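Local coordinates for RTX-adhesin (Marinomonas primoryensis, PDB 5IRB), which binds its Antarctic bacterium to ice and diatoms as a very large calcium-binding adhesin, this piece probably serving in retention at the cell surface, at residues Ser211-Thr216 / Gly245-Glu250; Asp289-Ser294 / Asp303-Ser308. One frame throughout, in Å; residues are numbered along the deposited sequence.

Contact 1. Residues Ser211-Thr216 / Gly245-Glu250. With CA (calcium ion), chain D.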
# COMPACT_ATOMS: atom_id res chain seq x y z
N SER A 211 5.57 -12.53 22.07
CA SER A 211 6.11 -12.88 23.38
C SER A 211 7.62 -12.96 23.39
O SER A 211 8.25 -13.31 22.40
CB SER A 211 5.54 -14.21 23.89
OG SER A 211 5.95 -15.30 23.09
N ALA A 212 8.16 -12.60 24.55
CA ALA A 212 9.56 -12.76 24.87
C ALA A 212 9.72 -14.02 25.70
O ALA A 212 8.74 -14.51 26.27
CB ALA A 212 10.09 -11.53 25.61
N ASP A 213 10.93 -14.58 25.73
CA ASP A 213 11.17 -15.91 26.27
C ASP A 213 11.97 -15.89 27.58
O ASP A 213 13.05 -15.31 27.63
CB ASP A 213 11.89 -16.78 25.24
CG ASP A 213 11.05 -17.00 24.00
OD1 ASP A 213 9.83 -17.26 24.15
OD2 ASP A 213 11.59 -16.87 22.88
N ALA A 214 11.42 -16.49 28.62
CA ALA A 214 12.11 -16.61 29.90
C ALA A 214 13.33 -17.52 29.75
O ALA A 214 13.33 -18.43 28.92
CB ALA A 214 11.17 -17.15 30.96
N GLY A 215 14.37 -17.23 30.51
CA GLY A 215 15.52 -18.11 30.61
C GLY A 215 15.53 -18.88 31.92
O GLY A 215 14.49 -19.40 32.36
N THR A 216 16.69 -18.92 32.56
CA THR A 216 16.89 -19.62 33.84
C THR A 216 17.63 -18.72 34.80
O THR A 216 18.71 -18.20 34.49
CB THR A 216 17.67 -20.93 33.68
OG1 THR A 216 16.98 -21.79 32.76
CG2 THR A 216 17.77 -21.66 35.01
N GLY A 245 19.91 -17.73 29.20
CA GLY A 245 18.91 -18.39 28.38
C GLY A 245 17.78 -17.48 27.92
O GLY A 245 17.64 -16.35 28.42
N GLY A 246 16.96 -17.96 27.00
CA GLY A 246 15.84 -17.17 26.51
C GLY A 246 16.31 -15.80 26.05
O GLY A 246 17.33 -15.69 25.38
N ASP A 247 15.57 -14.76 26.42
CA ASP A 247 15.94 -13.40 26.07
C ASP A 247 16.71 -12.66 27.16
O ASP A 247 16.90 -11.45 27.07
CB ASP A 247 14.67 -12.61 25.73
CG ASP A 247 14.12 -13.00 24.39
OD1 ASP A 247 14.91 -13.21 23.45
OD2 ASP A 247 12.89 -13.18 24.33
N ILE A 248 17.16 -13.38 28.17
CA ILE A 248 17.96 -12.75 29.23
C ILE A 248 19.24 -12.19 28.62
O ILE A 248 19.91 -12.85 27.82
CB ILE A 248 18.29 -13.73 30.39
CG1 ILE A 248 17.01 -14.16 31.12
CG2 ILE A 248 19.27 -13.09 31.36
CD1 ILE A 248 17.23 -15.21 32.23
N ALA A 249 19.61 -10.97 29.00
CA ALA A 249 20.77 -10.34 28.41
C ALA A 249 21.56 -9.55 29.44
O ALA A 249 21.00 -9.09 30.43
CB ALA A 249 20.35 -9.44 27.27
N GLU A 250 22.86 -9.40 29.21
CA GLU A 250 23.69 -8.48 29.99
C GLU A 250 22.99 -7.14 30.16
O GLU A 250 22.49 -6.59 29.19
CB GLU A 250 25.04 -8.25 29.33
CG GLU A 250 25.98 -7.38 30.17
CD GLU A 250 27.29 -7.09 29.48
OE1 GLU A 250 27.49 -7.59 28.35
OE2 GLU A 250 28.14 -6.39 30.07
CA CA D . 9.86 -12.86 20.71
O HOH W 1 11.45 -13.88 22.38
O HOH W 2 14.71 -16.23 22.87
O HOH W 3 9.36 -14.81 20.03
O HOH W 4 11.91 -12.76 19.57

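Contact 2. Residues Asp289-Ser294 / Asp303-Ser308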
# COMPACT_ATOMS: atom_id res chain seq x y z
N ASP A 289 12.63 -14.67 46.17
CA ASP A 289 12.79 -14.86 44.74
C ASP A 289 13.75 -13.84 44.16
O ASP A 289 13.81 -12.69 44.62
CB ASP A 289 11.45 -14.74 44.02
CG ASP A 289 10.57 -15.95 44.23
OD1 ASP A 289 11.11 -17.01 44.61
OD2 ASP A 289 9.35 -15.85 44.04
N ALA A 290 14.48 -14.25 43.14
CA ALA A 290 15.22 -13.30 42.34
C ALA A 290 14.48 -13.25 41.00
O ALA A 290 14.24 -14.29 40.37
CB ALA A 290 16.68 -13.72 42.18
N VAL A 291 14.11 -12.04 40.57
CA VAL A 291 13.35 -11.88 39.32
C VAL A 291 14.12 -11.08 38.28
O VAL A 291 14.55 -9.96 38.56
CB VAL A 291 11.99 -11.21 39.57
CG1 VAL A 291 11.18 -11.09 38.24
CG2 VAL A 291 11.20 -12.01 40.58
N VAL A 292 14.35 -11.68 37.12
CA VAL A 292 15.04 -10.98 36.03
C VAL A 292 14.03 -10.51 34.97
O VAL A 292 13.17 -11.28 34.54
CB VAL A 292 16.13 -11.84 35.40
CG1 VAL A 292 16.72 -11.18 34.14
CG2 VAL A 292 17.23 -12.12 36.46
N THR A 293 14.10 -9.23 34.63
CA THR A 293 13.21 -8.63 33.63
C THR A 293 13.96 -8.52 32.30
O THR A 293 15.00 -7.87 32.22
CB THR A 293 12.70 -7.26 34.06
OG1 THR A 293 11.85 -7.42 35.21
CG2 THR A 293 11.87 -6.61 32.91
N SER A 294 13.45 -9.20 31.27
CA SER A 294 14.07 -9.15 29.96
C SER A 294 13.12 -8.66 28.86
O SER A 294 11.93 -8.48 29.06
CB SER A 294 14.63 -10.52 29.59
OG SER A 294 15.51 -11.02 30.60
N ASP A 303 9.48 -11.83 32.59
CA ASP A 303 10.14 -12.08 33.88
C ASP A 303 10.59 -13.53 34.02
O ASP A 303 9.81 -14.45 33.73
CB ASP A 303 9.21 -11.71 35.04
CG ASP A 303 9.17 -10.21 35.32
OD1 ASP A 303 9.99 -9.48 34.71
OD2 ASP A 303 8.31 -9.75 36.11
N THR A 304 11.84 -13.74 34.46
CA THR A 304 12.36 -15.06 34.76
C THR A 304 12.64 -15.12 36.27
O THR A 304 13.28 -14.21 36.84
CB THR A 304 13.66 -15.37 33.98
OG1 THR A 304 13.44 -15.22 32.57
CG2 THR A 304 14.14 -16.79 34.26
N THR A 305 12.17 -16.18 36.92
CA THR A 305 12.23 -16.24 38.37
C THR A 305 13.09 -17.41 38.85
O THR A 305 12.94 -18.54 38.37
CB THR A 305 10.82 -16.30 38.97
OG1 THR A 305 10.13 -15.08 38.66
CG2 THR A 305 10.85 -16.46 40.49
N GLY A 306 13.98 -17.13 39.80
CA GLY A 306 14.69 -18.15 40.56
C GLY A 306 14.39 -17.97 42.05
O GLY A 306 14.27 -16.85 42.55
N SER A 307 14.25 -19.09 42.75
CA SER A 307 13.77 -19.06 44.12
C SER A 307 14.87 -19.55 45.07
O SER A 307 15.67 -20.40 44.68
CB SER A 307 12.50 -19.91 44.24
OG SER A 307 11.40 -19.26 43.62
N SER A 308 14.94 -18.99 46.28
CA SER A 308 16.02 -19.28 47.20
C SER A 308 15.48 -19.49 48.59
O SER A 308 14.49 -18.86 48.97
CB SER A 308 17.06 -18.16 47.24
OG SER A 308 18.11 -18.46 48.16
O HOH W 5 13.66 -12.60 32.08

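Contact 1. Residues Ser211-Thr216 / Gly245-Glu250
The carboxylate of Asp247 reaches across to the backbone of Ala212 and Asp213, laying OD2 3.4 Å from Ala212 CA. It projects from a type II' beta turn, Gly245-Ile248, closed by Ile248 N to Gly245 O, in the loop after strand 236-244 of the last beta domain in this chain. Two hydrogen bonds join the turn to segment 211-216. Asp213 N donates to Asp247 OD2 at 2.8 Å, meeting it on the anti side and 33° out of the carboxylate plane; Asp247 N returns a nearly straight bond to Asp213 O. With chi1 at -74°, CG of Asp247 stands beside its own backbone N, and both groups face Asp213. Farther along, Ile248 CD1 rests 3.7 Å from Gly215 CA, where a beta carbon would collide with it and with Gly245 O. The Asp213 and Asp247 carboxylate planes are 16° apart, and a water bridges Asp213 OD2 and Asp247 OD1, between like charges whose OD2 atoms are 4.2 Å apart. Ser211 O binds a calcium ion that Asp209 and Asp296 also ligate. A water coordinating this ion puts Asp247 OD2 in its second shell, donating to it at a short 2.5 Å.

Contact 2. Residues Asp289-Ser294 / Asp303-Ser308
Ser307 OG donates to Asp289 OD1 at 2.5 Å, a very short bond, and near the other end of the two segments Thr293 OG1 donates to Asp303 OD1 at 2.8 Å. The second donor meets its oxygen on the syn side, 30° out of the carboxylate plane, and the two side chains lie side by side, pointing the same way.

Between these links runs an antiparallel beta hairpin of strands 287-295 and 301-312, whose short segments make an angle of 160°. Ala290 with Gly306 and Val292 with Thr304 are its hydrogen-bonded pairs. Each exchanges two N-H to O bonds, the shortest being Ala290 N to Gly306 O at 2.7 Å, and CA-H...O contacts such as Asp303 CA to Val292 O at 3.2 Å supplement them. A water donates to Val292 O and Ser294 OG and also bonds Thr304 OG1, which is paired in addition with Gly215 N.

The side chains of the non-hydrogen-bonded pairs share one face. There Val291 CG1 packs 3.7 Å from Asp303 CG, which a chi1 of -80° sets beside its own backbone N; Val291 CG2 lies against Thr305 OG1, and Thr305 CG2 comes 3.8 Å from Asp289 CG. On the opposite face Ala290, Val292 and Thr304 are buried; strand 216-219 packs against all three through Val217 and Val219, and strand 253-258 adds Val254 and Leu256 against Val292 and Ala290.

The chemistry is thus divided by face: the buried side is mainly aliphatic, with Thr304 OG1 satisfied by a water and a backbone N-H, while on the other side each aspartate accepts a hydrogen bond from a hydroxyl of the partner strand. The bond from Ser307 is shorter than usual, its exact length doubtful, but such donors would probably steady the negative charges.

How the contacts relate
Contacts 1 and 2 belong to the same beta domain, with centres 11 Å apart, and they touch directly. Gly215 N of contact 1 lies 3.0 Å from Thr304 OG1 of contact 2, a probable hydrogen bond tying segment 211-216 to the hairpin. The turn of contact 1 packs against Ser294 of the hairpin: Ile248 CA comes 3.3 Å from Ser294 OG, and Asp247 O 3.5 Å from Ser294 CB. Each contact approaches calcium separately. Contact 1 holds the ligand Ser211, and the Asp247 side chain is about 4 Å from that of Asp296, another ligand of the same ion, which follows strand 287-295. At contact 2, the Asp289 side chain is about 8 Å from a different bound calcium ion, near the far end of the hairpin.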